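Local coordinates for protein amidase, hydantoinase/carbamoylase family (Paraburkholderia phymatum, PDB 6C0D) that probably hydrolyses N-carbamoyl-L-amino acids as a zinc-dependent homodimeric amidase of the peptidase M20 family, at residues D47-A50 with R51-L54; G108-I111 with A112-G116; R261-D264 with A265-W269; L309-L312 with V313-N317; G364-H367 with D368-I372. All coordinates share one frame; numbering follows the deposited sequence. Where two conformers were deposited one is given.

Contact 1 of 5, residues D47-A50 with R51-L54; sequences DIDA and RRWL
D47 to L54 run through two turns of helix 45-60, and the amides of R51, R52, W53 and L54 each donate to the carbonyl oxygen four residues earlier, R51 N to D47 O at 2.9 Å. D47 and R51 illustrate the i to i+4 salt bridge. The arginine presents its side, NE and NH2 together, and each nitrogen takes a different carboxylate oxygen. NE reaches OD2 of D47 at 2.8 Å in a nearly straight bond (168°), with that oxygen close to the guanidinium plane; NH2 to OD1 of D47 is longer, at 3.2 Å, and more bent. Carboxylate and guanidinium planes stand 60° apart. D47 has CG anti to its own N (chi1 177°), which carries the carboxylate to the guanidinium edge of the extended R51. R52 lays a guanidinium face over I48, whose CG2 sits 3.6 Å from CZ of R52. L43 N also donates to D47 OD2, and R51 NH1 has a weak hydrogen bond with S130 OG. R51 lies about 6 Å, side chain to side chain, from zinc ligand H89. A50 and W53 pack against helix 18-30, R51 and L54 touch V73 of strand 73-76, and R51 and R52 touch I67 of strand 64-67.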
loop_
_atom_site.group_PDB
_atom_site.type_symbol
_atom_site.label_atom_id
_atom_site.label_comp_id
_atom_site.label_asym_id
_atom_site.label_seq_id
_atom_site.Cartn_x
_atom_site.Cartn_y
_atom_site.Cartn_z
ATOM N N ASP A 47 32.177 -8.513 -12.585
ATOM C CA ASP A 47 32.845 -8.013 -11.391
ATOM C C ASP A 47 34.225 -8.638 -11.235
ATOM O O ASP A 47 35.196 -7.942 -10.911
ATOM C CB ASP A 47 31.981 -8.281 -10.158
ATOM C CG ASP A 47 32.658 -7.855 -8.874
ATOM O OD1 ASP A 47 32.850 -6.630 -8.683
ATOM O OD2 ASP A 47 33.003 -8.738 -8.049
ATOM N N ILE A 48 34.339 -9.950 -11.465
ATOM C CA ILE A 48 35.647 -10.591 -11.378
ATOM C C ILE A 48 36.593 -10.013 -12.424
ATOM O O ILE A 48 37.772 -9.772 -12.142
ATOM C CB ILE A 48 35.513 -12.122 -11.517
ATOM C CG1 ILE A 48 34.751 -12.696 -10.321
ATOM C CG2 ILE A 48 36.884 -12.767 -11.643
ATOM C CD1 ILE A 48 35.332 -12.295 -8.972
ATOM N N ASP A 49 36.089 -9.776 -13.643
ATOM C CA ASP A 49 36.912 -9.177 -14.691
ATOM C C ASP A 49 37.464 -7.831 -14.245
ATOM O O ASP A 49 38.654 -7.537 -14.424
ATOM C CB ASP A 49 36.096 -8.996 -15.975
ATOM C CG ASP A 49 35.892 -10.282 -16.737
ATOM O OD1 ASP A 49 36.679 -11.240 -16.558
ATOM O OD2 ASP A 49 34.935 -10.322 -17.535
ATOM N N ALA A 50 36.603 -6.998 -13.656
ATOM C CA ALA A 50 37.032 -5.693 -13.175
ATOM C C ALA A 50 38.058 -5.825 -12.058
ATOM O O ALA A 50 38.984 -5.012 -11.955
ATOM C CB ALA A 50 35.821 -4.897 -12.694
ATOM N N ARG A 51 37.906 -6.845 -11.209
ATOM C CA ARG A 51 38.850 -7.045 -10.115
ATOM C C ARG A 51 40.214 -7.475 -10.635
ATOM O O ARG A 51 41.246 -7.046 -10.109
ATOM C CB ARG A 51 38.298 -8.067 -9.123
ATOM C CG ARG A 51 37.150 -7.497 -8.320
ATOM C CD ARG A 51 36.537 -8.406 -7.229
ATOM N NE ARG A 51 35.308 -7.722 -6.872
ATOM C CZ ARG A 51 35.199 -6.785 -5.935
ATOM N NH1 ARG A 51 36.225 -6.482 -5.136
ATOM N NH2 ARG A 51 34.038 -6.168 -5.780
ATOM N N ARG A 52 40.244 -8.324 -11.663
ATOM C CA ARG A 52 41.525 -8.691 -12.251
ATOM C C ARG A 52 42.204 -7.476 -12.870
ATOM O O ARG A 52 43.415 -7.277 -12.697
ATOM C CB ARG A 52 41.330 -9.802 -13.280
ATOM C CG ARG A 52 40.947 -11.122 -12.642
ATOM C CD ARG A 52 40.577 -12.177 -13.670
ATOM N NE ARG A 52 40.282 -13.439 -13.004
ATOM C CZ ARG A 52 39.474 -14.369 -13.495
ATOM N NH1 ARG A 52 38.868 -14.172 -14.660
ATOM N NH2 ARG A 52 39.265 -15.488 -12.818
ATOM N N TRP A 53 41.440 -6.640 -13.577
ATOM C CA TRP A 53 42.010 -5.413 -14.121
ATOM C C TRP A 53 42.556 -4.537 -13.003
ATOM O O TRP A 53 43.689 -4.044 -13.076
ATOM C CB TRP A 53 40.963 -4.655 -14.940
ATOM C CG TRP A 53 41.419 -3.268 -15.297
ATOM C CD1 TRP A 53 42.217 -2.911 -16.349
ATOM C CD2 TRP A 53 41.120 -2.056 -14.591
ATOM N NE1 TRP A 53 42.435 -1.554 -16.336
ATOM C CE2 TRP A 53 41.769 -1.005 -15.272
ATOM C CE3 TRP A 53 40.359 -1.756 -13.457
ATOM C CZ2 TRP A 53 41.687 0.322 -14.851
ATOM C CZ3 TRP A 53 40.273 -0.431 -13.042
ATOM C CH2 TRP A 53 40.936 0.589 -13.738
ATOM N N LEU A 54 41.769 -4.359 -11.942
ATOM C CA LEU A 54 42.191 -3.507 -10.836
ATOM C C LEU A 54 43.464 -4.033 -10.182
ATOM O O LEU A 54 44.371 -3.259 -9.852
ATOM C CB LEU A 54 41.071 -3.405 -9.807
ATOM C CG LEU A 54 41.406 -2.554 -8.597
ATOM C CD1 LEU A 54 41.632 -1.098 -9.032
ATOM C CD2 LEU A 54 40.291 -2.667 -7.568
#

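Contact 2 of 5, residues G108-I111 with A112-G116; sequences GLEI and ARALG
E110 and R113, three residues apart in helix 102-117, form a salt bridge in which a single carboxylate oxygen takes two donors. R113 offers its side: NH2 lies 2.8 Å from OE1 of E110 and NE 3.1 Å from the same OE1. The oxygen stays near the guanidinium plane for both bonds, but NH2 meets it almost end-on to the C-O bond whereas NE comes from above the carboxylate plane. Both chains bend, the glutamate at chi2 (60°) and the arginine at chi3 (-62°), which folds the guanidinium back over the preceding turn. There L109 covers part of one guanidinium face, its CG 3.7 Å from CZ of R113. Further along, I111 and L115 lie side by side, CG2 of I111 and CD1 of L115 being 3.8 Å apart. The second shell comes from the N-terminal region: R20 and the amide of D17 hold OE2 of E110, and D24 pairs with NH1 of R113. I111 leans on helix 399-419, A112 and L115 on strand 125-130. E110 and D24 offset the positive charges of R113, R20 and R57 around the buried E110-R113 pair, which probably favours the charged forms despite R20 and R57 lying close to R113.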
loop_
_atom_site.group_PDB
_atom_site.type_symbol
_atom_site.label_atom_id
_atom_site.label_comp_id
_atom_site.label_asym_id
_atom_site.label_seq_id
_atom_site.Cartn_x
_atom_site.Cartn_y
_atom_site.Cartn_z
ATOM N N GLY A 108 42.212 5.914 -4.202
ATOM C CA GLY A 108 43.265 5.246 -3.450
ATOM C C GLY A 108 44.435 4.865 -4.337
ATOM O O GLY A 108 45.594 5.101 -3.995
ATOM N N LEU A 109 44.140 4.305 -5.508
ATOM C CA LEU A 109 45.189 3.941 -6.452
ATOM C C LEU A 109 45.997 5.161 -6.877
ATOM O O LEU A 109 47.238 5.133 -6.889
ATOM C CB LEU A 109 44.554 3.257 -7.672
ATOM C CG LEU A 109 45.437 2.731 -8.796
ATOM C CD1 LEU A 109 46.375 1.655 -8.259
ATOM C CD2 LEU A 109 44.539 2.171 -9.931
ATOM N N GLU A 110 45.313 6.245 -7.249
ATOM C CA GLU A 110 46.046 7.414 -7.724
ATOM C C GLU A 110 46.861 8.034 -6.602
ATOM O O GLU A 110 47.975 8.522 -6.826
ATOM C CB GLU A 110 45.088 8.456 -8.304
ATOM C CG GLU A 110 45.793 9.753 -8.728
ATOM C CD GLU A 110 46.853 9.546 -9.800
ATOM O OE1 GLU A 110 46.783 8.538 -10.547
ATOM O OE2 GLU A 110 47.773 10.394 -9.901
ATOM N N ILE A 111 46.307 8.048 -5.393
ATOM C CA ILE A 111 47.036 8.616 -4.261
ATOM C C ILE A 111 48.276 7.793 -3.965
ATOM O O ILE A 111 49.350 8.350 -3.720
ATOM C CB ILE A 111 46.113 8.732 -3.036
ATOM C CG1 ILE A 111 45.026 9.784 -3.329
ATOM C CG2 ILE A 111 46.924 9.126 -1.779
ATOM C CD1 ILE A 111 43.857 9.733 -2.347
ATOM N N ALA A 112 48.164 6.461 -4.029
ATOM C CA ALA A 112 49.361 5.624 -3.865
ATOM C C ALA A 112 50.403 5.947 -4.925
ATOM O O ALA A 112 51.595 6.097 -4.620
ATOM C CB ALA A 112 48.977 4.150 -3.921
ATOM N N ARG A 113 49.960 6.104 -6.184
ATOM C CA ARG A 113 50.887 6.449 -7.252
ATOM C C ARG A 113 51.526 7.807 -6.994
ATOM O O ARG A 113 52.753 7.952 -7.047
ATOM C CB ARG A 113 50.159 6.424 -8.607
ATOM C CG ARG A 113 49.848 4.990 -9.100
ATOM C CD ARG A 113 49.269 4.985 -10.532
ATOM N NE ARG A 113 47.994 5.709 -10.613
ATOM C CZ ARG A 113 46.874 5.232 -11.155
ATOM N NH1 ARG A 113 46.849 4.018 -11.699
ATOM N NH2 ARG A 113 45.779 5.991 -11.178
ATOM N N ALA A 114 50.708 8.817 -6.694
ATOM C CA ALA A 114 51.236 10.171 -6.555
ATOM C C ALA A 114 52.170 10.297 -5.350
ATOM O O ALA A 114 53.199 10.976 -5.431
ATOM C CB ALA A 114 50.081 11.171 -6.453
ATOM N N LEU A 115 51.838 9.658 -4.222
ATOM C CA LEU A 115 52.739 9.768 -3.073
ATOM C C LEU A 115 54.049 9.048 -3.342
ATOM O O LEU A 115 55.108 9.471 -2.845
ATOM C CB LEU A 115 52.073 9.233 -1.800
ATOM C CG LEU A 115 51.322 10.289 -0.957
ATOM C CD1 LEU A 115 50.225 10.973 -1.776
ATOM C CD2 LEU A 115 50.731 9.688 0.333
ATOM N N GLY A 116 54.006 7.980 -4.143
ATOM C CA GLY A 116 55.227 7.284 -4.525
ATOM C C GLY A 116 56.093 8.071 -5.482
ATOM O O GLY A 116 57.309 7.859 -5.525
#

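Contact 3 of 5, residues R261-D264 with A265-W269; sequences RLAD and ADTVW. With EDO (1,2-ethanediol), chain F.
D264 carries its CG between the backbone N and the carbonyl carbon (chi1 70°), and this folds OD1 back over the amides that follow. T267 meets it from the other end: its OG1, anti to the carbonyl carbon (chi1 -49°), turns to the backbone of D264. The amide of D264 donates to OG1 of T267 at 3.0 Å, while the amide of D266 donates to OD1 of D264 at 2.9 Å, approaching from above the carboxylate plane. A weak bond from T267 N also reaches that OD1. The backbone closes as well, T267 N to D264 O at 3.2 Å, with the donor well above the carbonyl plane. These residues make a type I beta turn from D264 to T267, in which the first residue's side chain accepts from the amide two positions on, as in an Asx turn. The turn carries the chain from the end of helix 244-262 into strand 268-277. Beside it CB of A263 packs on CB of T267 at 3.6 Å and reaches CZ3 of W269 at 3.9 Å. One water donates to the carbonyl oxygens of both D264 and T267, and a second bridges OD2 of D264 to OD2 of D266. The other oxygen of D266 is salt-bridged to R202. T267 OG1 is also hydrogen-bonded to D296, and W269 NE1 to D256. An ethanediol, probably from the crystallisation liquor, donates through O2 to D266 O at 2.9 Å and is also hydrogen-bonded to G234 of the second subunit, whose R241 and M238 pack on V268 and W269.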
loop_
_atom_site.group_PDB
_atom_site.type_symbol
_atom_site.label_atom_id
_atom_site.label_comp_id
_atom_site.label_asym_id
_atom_site.label_seq_id
_atom_site.Cartn_x
_atom_site.Cartn_y
_atom_site.Cartn_z
ATOM N N ARG A 261 10.185 17.585 17.825
ATOM C CA ARG A 261 10.652 18.169 19.082
ATOM C C ARG A 261 12.067 17.722 19.443
ATOM O O ARG A 261 12.794 18.467 20.108
ATOM C CB ARG A 261 9.702 17.801 20.218
ATOM C CG ARG A 261 8.340 18.446 20.095
ATOM C CD ARG A 261 7.350 17.848 21.086
ATOM N NE ARG A 261 5.986 18.206 20.722
ATOM C CZ ARG A 261 5.445 19.395 20.969
ATOM N NH1 ARG A 261 6.156 20.329 21.589
ATOM N NH2 ARG A 261 4.198 19.652 20.600
ATOM N N LEU A 262 12.471 16.515 19.042
ATOM C CA LEU A 262 13.795 15.998 19.391
ATOM C C LEU A 262 14.862 16.320 18.353
ATOM O O LEU A 262 16.057 16.321 18.687
ATOM C CB LEU A 262 13.738 14.476 19.571
ATOM C CG LEU A 262 12.868 13.949 20.714
ATOM C CD1 LEU A 262 12.668 12.447 20.571
ATOM C CD2 LEU A 262 13.520 14.292 22.059
ATOM N N ALA A 263 14.453 16.591 17.116
ATOM C CA ALA A 263 15.343 16.663 15.970
ATOM C C ALA A 263 16.191 17.935 15.980
ATOM O O ALA A 263 15.810 18.961 16.545
ATOM C CB ALA A 263 14.523 16.641 14.673
ATOM N N ASP A 264 17.352 17.862 15.316
ATOM C CA ASP A 264 17.988 19.067 14.798
ATOM C C ASP A 264 17.870 19.023 13.274
ATOM O O ASP A 264 17.175 18.166 12.722
ATOM C CB ASP A 264 19.435 19.220 15.312
ATOM C CG ASP A 264 20.405 18.202 14.743
ATOM O OD1 ASP A 264 20.077 17.437 13.807
ATOM O OD2 ASP A 264 21.548 18.171 15.245
ATOM N N ALA A 265 18.564 19.929 12.580
ATOM C CA ALA A 265 18.362 20.027 11.134
ATOM C C ALA A 265 18.840 18.790 10.386
ATOM O O ALA A 265 18.418 18.575 9.239
ATOM C CB ALA A 265 19.069 21.271 10.575
ATOM N N ASP A 266 19.692 17.966 11.006
ATOM C CA ASP A 266 20.240 16.796 10.332
ATOM C C ASP A 266 19.450 15.516 10.593
ATOM O O ASP A 266 19.606 14.552 9.840
ATOM C CB ASP A 266 21.704 16.560 10.749
ATOM C CG ASP A 266 22.655 17.647 10.242
ATOM O OD1 ASP A 266 22.276 18.417 9.336
ATOM O OD2 ASP A 266 23.798 17.713 10.749
ATOM N N THR A 267 18.632 15.472 11.639
ATOM C CA THR A 267 17.850 14.268 11.930
ATOM C C THR A 267 16.956 13.925 10.740
ATOM O O THR A 267 16.380 14.821 10.126
ATOM C CB THR A 267 16.992 14.515 13.171
ATOM O OG1 THR A 267 17.817 15.065 14.214
ATOM C CG2 THR A 267 16.323 13.216 13.672
ATOM N N VAL A 268 16.830 12.624 10.408
ATOM C CA VAL A 268 15.900 12.209 9.353
ATOM C C VAL A 268 14.976 11.105 9.843
ATOM O O VAL A 268 15.349 10.267 10.672
ATOM C CB VAL A 268 16.607 11.753 8.052
ATOM C CG1 VAL A 268 17.316 12.954 7.378
ATOM C CG2 VAL A 268 17.569 10.569 8.283
ATOM N N TRP A 269 13.752 11.102 9.302
ATOM C CA TRP A 269 12.851 9.979 9.515
ATOM C C TRP A 269 11.899 9.898 8.332
ATOM O O TRP A 269 11.589 10.912 7.692
ATOM C CB TRP A 269 12.081 10.076 10.842
ATOM C CG TRP A 269 11.076 11.214 10.964
ATOM C CD1 TRP A 269 9.700 11.153 10.761
ATOM C CD2 TRP A 269 11.360 12.548 11.365
ATOM N NE1 TRP A 269 9.138 12.381 11.009
ATOM C CE2 TRP A 269 10.132 13.253 11.390
ATOM C CE3 TRP A 269 12.546 13.232 11.700
ATOM C CZ2 TRP A 269 10.054 14.604 11.734
ATOM C CZ3 TRP A 269 12.460 14.583 12.049
ATOM C CH2 TRP A 269 11.232 15.250 12.054
HETATM C C1 EDO F . 22.026 13.056 6.788
HETATM O O1 EDO F . 21.328 12.070 7.592
HETATM C C2 EDO F . 21.090 14.155 6.279
HETATM O O2 EDO F . 20.898 15.166 7.277
HETATM O O HOH W 1 15.267 17.249 10.912
HETATM O O HOH W 2 23.796 18.627 13.619
#

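Contact 4 of 5, residues L309-L312 with V313-N317; sequences LVAL and VDEWN
V313 begins the second segment, its N hydrogen-bonded to O of L309 at 3.1 Å within helix 299-317, and it lays CG2 against the same carbonyl oxygen of L309 at 3.4 Å. D314 follows with CG turned back beside its own N (chi1 -69°), which in one of its two conformers sets the carboxylate alongside V310, a tentative contact. E315 repeats that first torsion (chi1 -67°) but runs on extended: its CG passes 3.2 Å from O of A311, and the two oxygens part, OE1 of E315 lying 3.8 Å from CD2 of L312 and OE2 of E315 4.1 Å from CB of A311. Carboxylate against methyl groups is here van der Waals contact; the acids lie on the exposed flank of the helix, against V310, A311 and L312. The W316 side chain leads away from the preceding turn; its CB rests 3.3 Å from O of L312, which also accepts from N of W316 at 2.8 Å. The indole stacks with H320 and donates through NE1 to V322 O. L312, V313 and W316 pack on helix 244-262, L309 and V313 reach strand 210-227, and L309, V310 and W316 border strand 323-328.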
loop_
_atom_site.group_PDB
_atom_site.type_symbol
_atom_site.label_atom_id
_atom_site.label_comp_id
_atom_site.label_asym_id
_atom_site.label_seq_id
_atom_site.Cartn_x
_atom_site.Cartn_y
_atom_site.Cartn_z
ATOM N N LEU A 309 8.989 6.862 20.493
ATOM C CA LEU A 309 8.095 6.033 19.686
ATOM C C LEU A 309 7.429 4.959 20.533
ATOM O O LEU A 309 6.218 4.740 20.432
ATOM C CB LEU A 309 8.879 5.409 18.528
ATOM C CG LEU A 309 8.138 4.475 17.570
ATOM C CD1 LEU A 309 7.035 5.217 16.780
ATOM C CD2 LEU A 309 9.140 3.872 16.611
ATOM N N VAL A 310 8.206 4.289 21.391
ATOM C CA VAL A 310 7.624 3.323 22.320
ATOM C C VAL A 310 6.561 3.991 23.183
ATOM O O VAL A 310 5.479 3.436 23.405
ATOM C CB VAL A 310 8.728 2.675 23.180
ATOM C CG1 VAL A 310 8.100 1.815 24.283
ATOM C CG2 VAL A 310 9.631 1.833 22.302
ATOM N N ALA A 311 6.845 5.203 23.666
ATOM C CA ALA A 311 5.887 5.889 24.524
ATOM C C ALA A 311 4.634 6.281 23.749
ATOM O O ALA A 311 3.526 6.219 24.290
ATOM C CB ALA A 311 6.546 7.108 25.166
ATOM N N LEU A 312 4.788 6.678 22.479
ATOM C CA LEU A 312 3.621 6.995 21.656
ATOM C C LEU A 312 2.705 5.786 21.488
ATOM O O LEU A 312 1.475 5.921 21.491
ATOM C CB LEU A 312 4.059 7.489 20.280
ATOM C CG LEU A 312 4.571 8.917 20.141
ATOM C CD1 LEU A 312 4.980 9.160 18.668
ATOM C CD2 LEU A 312 3.501 9.921 20.596
ATOM N N VAL A 313 3.288 4.608 21.274
ATOM C CA VAL A 313 2.482 3.402 21.128
ATOM C C VAL A 313 1.723 3.119 22.428
ATOM O O VAL A 313 0.525 2.822 22.411
ATOM C CB VAL A 313 3.381 2.219 20.708
ATOM C CG1 VAL A 313 2.593 0.889 20.763
ATOM C CG2 VAL A 313 3.945 2.458 19.285
ATOM N N ASP A 314 2.405 3.230 23.571
ATOM C CA ASP A 314 1.742 3.010 24.856
ATOM C C ASP A 314 0.641 4.036 25.094
ATOM O O ASP A 314 -0.438 3.695 25.593
ATOM C CB ASP A 314 2.754 3.056 26.004
ATOM C CG ASP A 314 3.704 1.872 26.004
ATOM O OD1 ASP A 314 3.409 0.867 25.331
ATOM O OD2 ASP A 314 4.749 1.945 26.687
ATOM N N GLU A 315 0.891 5.304 24.749
ATOM C CA GLU A 315 -0.155 6.320 24.889
ATOM C C GLU A 315 -1.332 6.026 23.973
ATOM O O GLU A 315 -2.496 6.103 24.390
ATOM C CB GLU A 315 0.399 7.707 24.580
ATOM C CG GLU A 315 1.426 8.207 25.574
ATOM C CD GLU A 315 2.231 9.368 25.012
ATOM O OE1 GLU A 315 1.776 9.974 24.010
ATOM O OE2 GLU A 315 3.317 9.666 25.558
ATOM N N TRP A 316 -1.049 5.703 22.710
ATOM C CA TRP A 316 -2.111 5.343 21.778
ATOM C C TRP A 316 -2.968 4.216 22.347
ATOM O O TRP A 316 -4.203 4.300 22.368
ATOM C CB TRP A 316 -1.511 4.946 20.416
ATOM C CG TRP A 316 -2.580 4.623 19.428
ATOM C CD1 TRP A 316 -3.241 3.425 19.273
ATOM C CD2 TRP A 316 -3.171 5.531 18.495
ATOM N NE1 TRP A 316 -4.206 3.540 18.278
ATOM C CE2 TRP A 316 -4.181 4.823 17.795
ATOM C CE3 TRP A 316 -2.937 6.873 18.171
ATOM C CZ2 TRP A 316 -4.953 5.417 16.802
ATOM C CZ3 TRP A 316 -3.717 7.465 17.187
ATOM C CH2 TRP A 316 -4.711 6.736 16.516
ATOM N N ASN A 317 -2.322 3.162 22.846
ATOM C CA ASN A 317 -3.049 1.995 23.334
ATOM C C ASN A 317 -3.801 2.249 24.630
ATOM O O ASN A 317 -4.610 1.402 25.039
ATOM C CB ASN A 317 -2.064 0.835 23.508
ATOM C CG ASN A 317 -1.698 0.228 22.168
ATOM O OD1 ASN A 317 -2.480 0.322 21.230
ATOM N ND2 ASN A 317 -0.518 -0.358 22.061
#

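Contact 5 of 5, residues G364-H367 with D368-I372; sequences GASH and DAQVI
H367 and Q370 meet where the loop after strand 358-363 turns into helix 368-372. The amide of Q370 donates to O of H367 at 3.0 Å, standing well above the carbonyl plane, as it can in a tight first turn. In return the glutamine folds back: its CG lies between the backbone N and the carbonyl carbon (chi1 82°), bringing CG to 3.1 Å from O of H367, and the extended remainder places OE1 over the preceding backbone. There OE1 accepts a weak hydrogen bond from N of H367, 3.4 Å long, and comes near CB of S366, whose side chain is modelled in two conformers. A side-chain amide thus spans the entry to the helix, weakly bonded to the backbone just ahead of it, while its NE2 has a weak partner in E333. The imidazole of H367 instead turns from the helix toward the metal site, its ring meeting that of zinc ligand H196, with its side chain about 4 Å from the zinc ion at the nearest atoms. D368, the third residue, lies about 4 Å, side chain to side chain, from zinc ligand H89. Its OD1 is hydrogen-bonded to S144 OG of helix 142-148, against which V371 and I372 also pack, while A369 rests on strands 189-198 and 378-384.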
loop_
_atom_site.group_PDB
_atom_site.type_symbol
_atom_site.label_atom_id
_atom_site.label_comp_id
_atom_site.label_asym_id
_atom_site.label_seq_id
_atom_site.Cartn_x
_atom_site.Cartn_y
_atom_site.Cartn_z
ATOM N N GLY A 364 24.767 10.338 5.882
ATOM C CA GLY A 364 23.464 9.745 6.121
ATOM C C GLY A 364 23.330 8.313 5.652
ATOM O O GLY A 364 22.304 7.676 5.915
ATOM N N ALA A 365 24.345 7.795 4.961
ATOM C CA ALA A 365 24.337 6.439 4.426
ATOM C C ALA A 365 25.442 5.614 5.079
ATOM O O ALA A 365 26.407 6.161 5.602
ATOM C CB ALA A 365 24.547 6.441 2.905
ATOM N N SER A 366 25.307 4.293 4.997
ATOM C CA SER A 366 26.306 3.393 5.556
ATOM C C SER A 366 27.416 3.118 4.540
ATOM O O SER A 366 27.225 3.224 3.329
ATOM C CB SER A 366 25.653 2.082 6.009
ATOM O OG SER A 366 24.923 1.463 4.971
ATOM N N HIS A 367 28.589 2.757 5.057
ATOM C CA HIS A 367 29.795 2.557 4.253
ATOM C C HIS A 367 30.697 1.561 4.965
ATOM O O HIS A 367 30.567 1.345 6.167
ATOM C CB HIS A 367 30.598 3.851 4.048
ATOM C CG HIS A 367 29.806 4.960 3.432
ATOM N ND1 HIS A 367 29.468 4.967 2.097
ATOM C CD2 HIS A 367 29.273 6.086 3.967
ATOM C CE1 HIS A 367 28.754 6.050 1.834
ATOM N NE2 HIS A 367 28.629 6.750 2.948
ATOM N N ASP A 368 31.627 0.971 4.209
ATOM C CA ASP A 368 32.650 0.121 4.821
ATOM C C ASP A 368 33.373 0.832 5.963
ATOM O O ASP A 368 33.798 0.183 6.926
ATOM C CB ASP A 368 33.671 -0.320 3.773
ATOM C CG ASP A 368 33.093 -1.330 2.800
ATOM O OD1 ASP A 368 32.622 -2.383 3.261
ATOM O OD2 ASP A 368 33.096 -1.049 1.582
ATOM N N ALA A 369 33.520 2.155 5.879
ATOM C CA ALA A 369 34.224 2.892 6.928
ATOM C C ALA A 369 33.570 2.710 8.293
ATOM O O ALA A 369 34.247 2.818 9.321
ATOM C CB ALA A 369 34.282 4.382 6.582
ATOM N N GLN A 370 32.258 2.463 8.337
ATOM C CA GLN A 370 31.633 2.285 9.642
ATOM C C GLN A 370 32.101 0.994 10.308
ATOM O O GLN A 370 32.113 0.904 11.544
ATOM C CB GLN A 370 30.106 2.300 9.516
ATOM C CG GLN A 370 29.500 1.003 9.096
ATOM C CD GLN A 370 28.044 1.166 8.729
ATOM O OE1 GLN A 370 27.641 2.233 8.282
ATOM N NE2 GLN A 370 27.252 0.112 8.916
ATOM N N VAL A 371 32.457 -0.015 9.512
ATOM C CA VAL A 371 33.002 -1.259 10.053
ATOM C C VAL A 371 34.460 -1.064 10.467
ATOM O O VAL A 371 34.882 -1.482 11.554
ATOM C CB VAL A 371 32.859 -2.386 9.012
ATOM C CG1 VAL A 371 33.647 -3.646 9.426
ATOM C CG2 VAL A 371 31.376 -2.720 8.780
ATOM N N ILE A 372 35.249 -0.449 9.594
ATOM C CA ILE A 372 36.687 -0.336 9.841
ATOM C C ILE A 372 36.962 0.607 11.011
ATOM O O ILE A 372 37.872 0.367 11.815
ATOM C CB ILE A 372 37.392 0.096 8.545
ATOM C CG1 ILE A 372 37.343 -1.073 7.550
ATOM C CG2 ILE A 372 38.862 0.532 8.814
ATOM C CD1 ILE A 372 37.493 -0.651 6.121
#

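The five contacts follow one another along the chain without interleaving and form two groups of two, with contact 5 between them; all distances here are centre to centre. Contacts 1 and 2, on helices 45-60 and 102-117, are about 19 Å apart and share helix 18-30 as a neighbour. Contacts 3 and 4, about 20 Å apart, lie across the chain's centre: contact 3 leads from helix 244-262 into strand 268-277, and contact 4, on helix 299-317, packs on helix 244-262 and strands 210-227 and 323-328. Contact 5 is about 23 Å from contacts 1 and 2. This matches the M20 plan of a zinc-bearing domain joined to a smaller, dimerising one, contacts 3 and 5 both touching the second subunit.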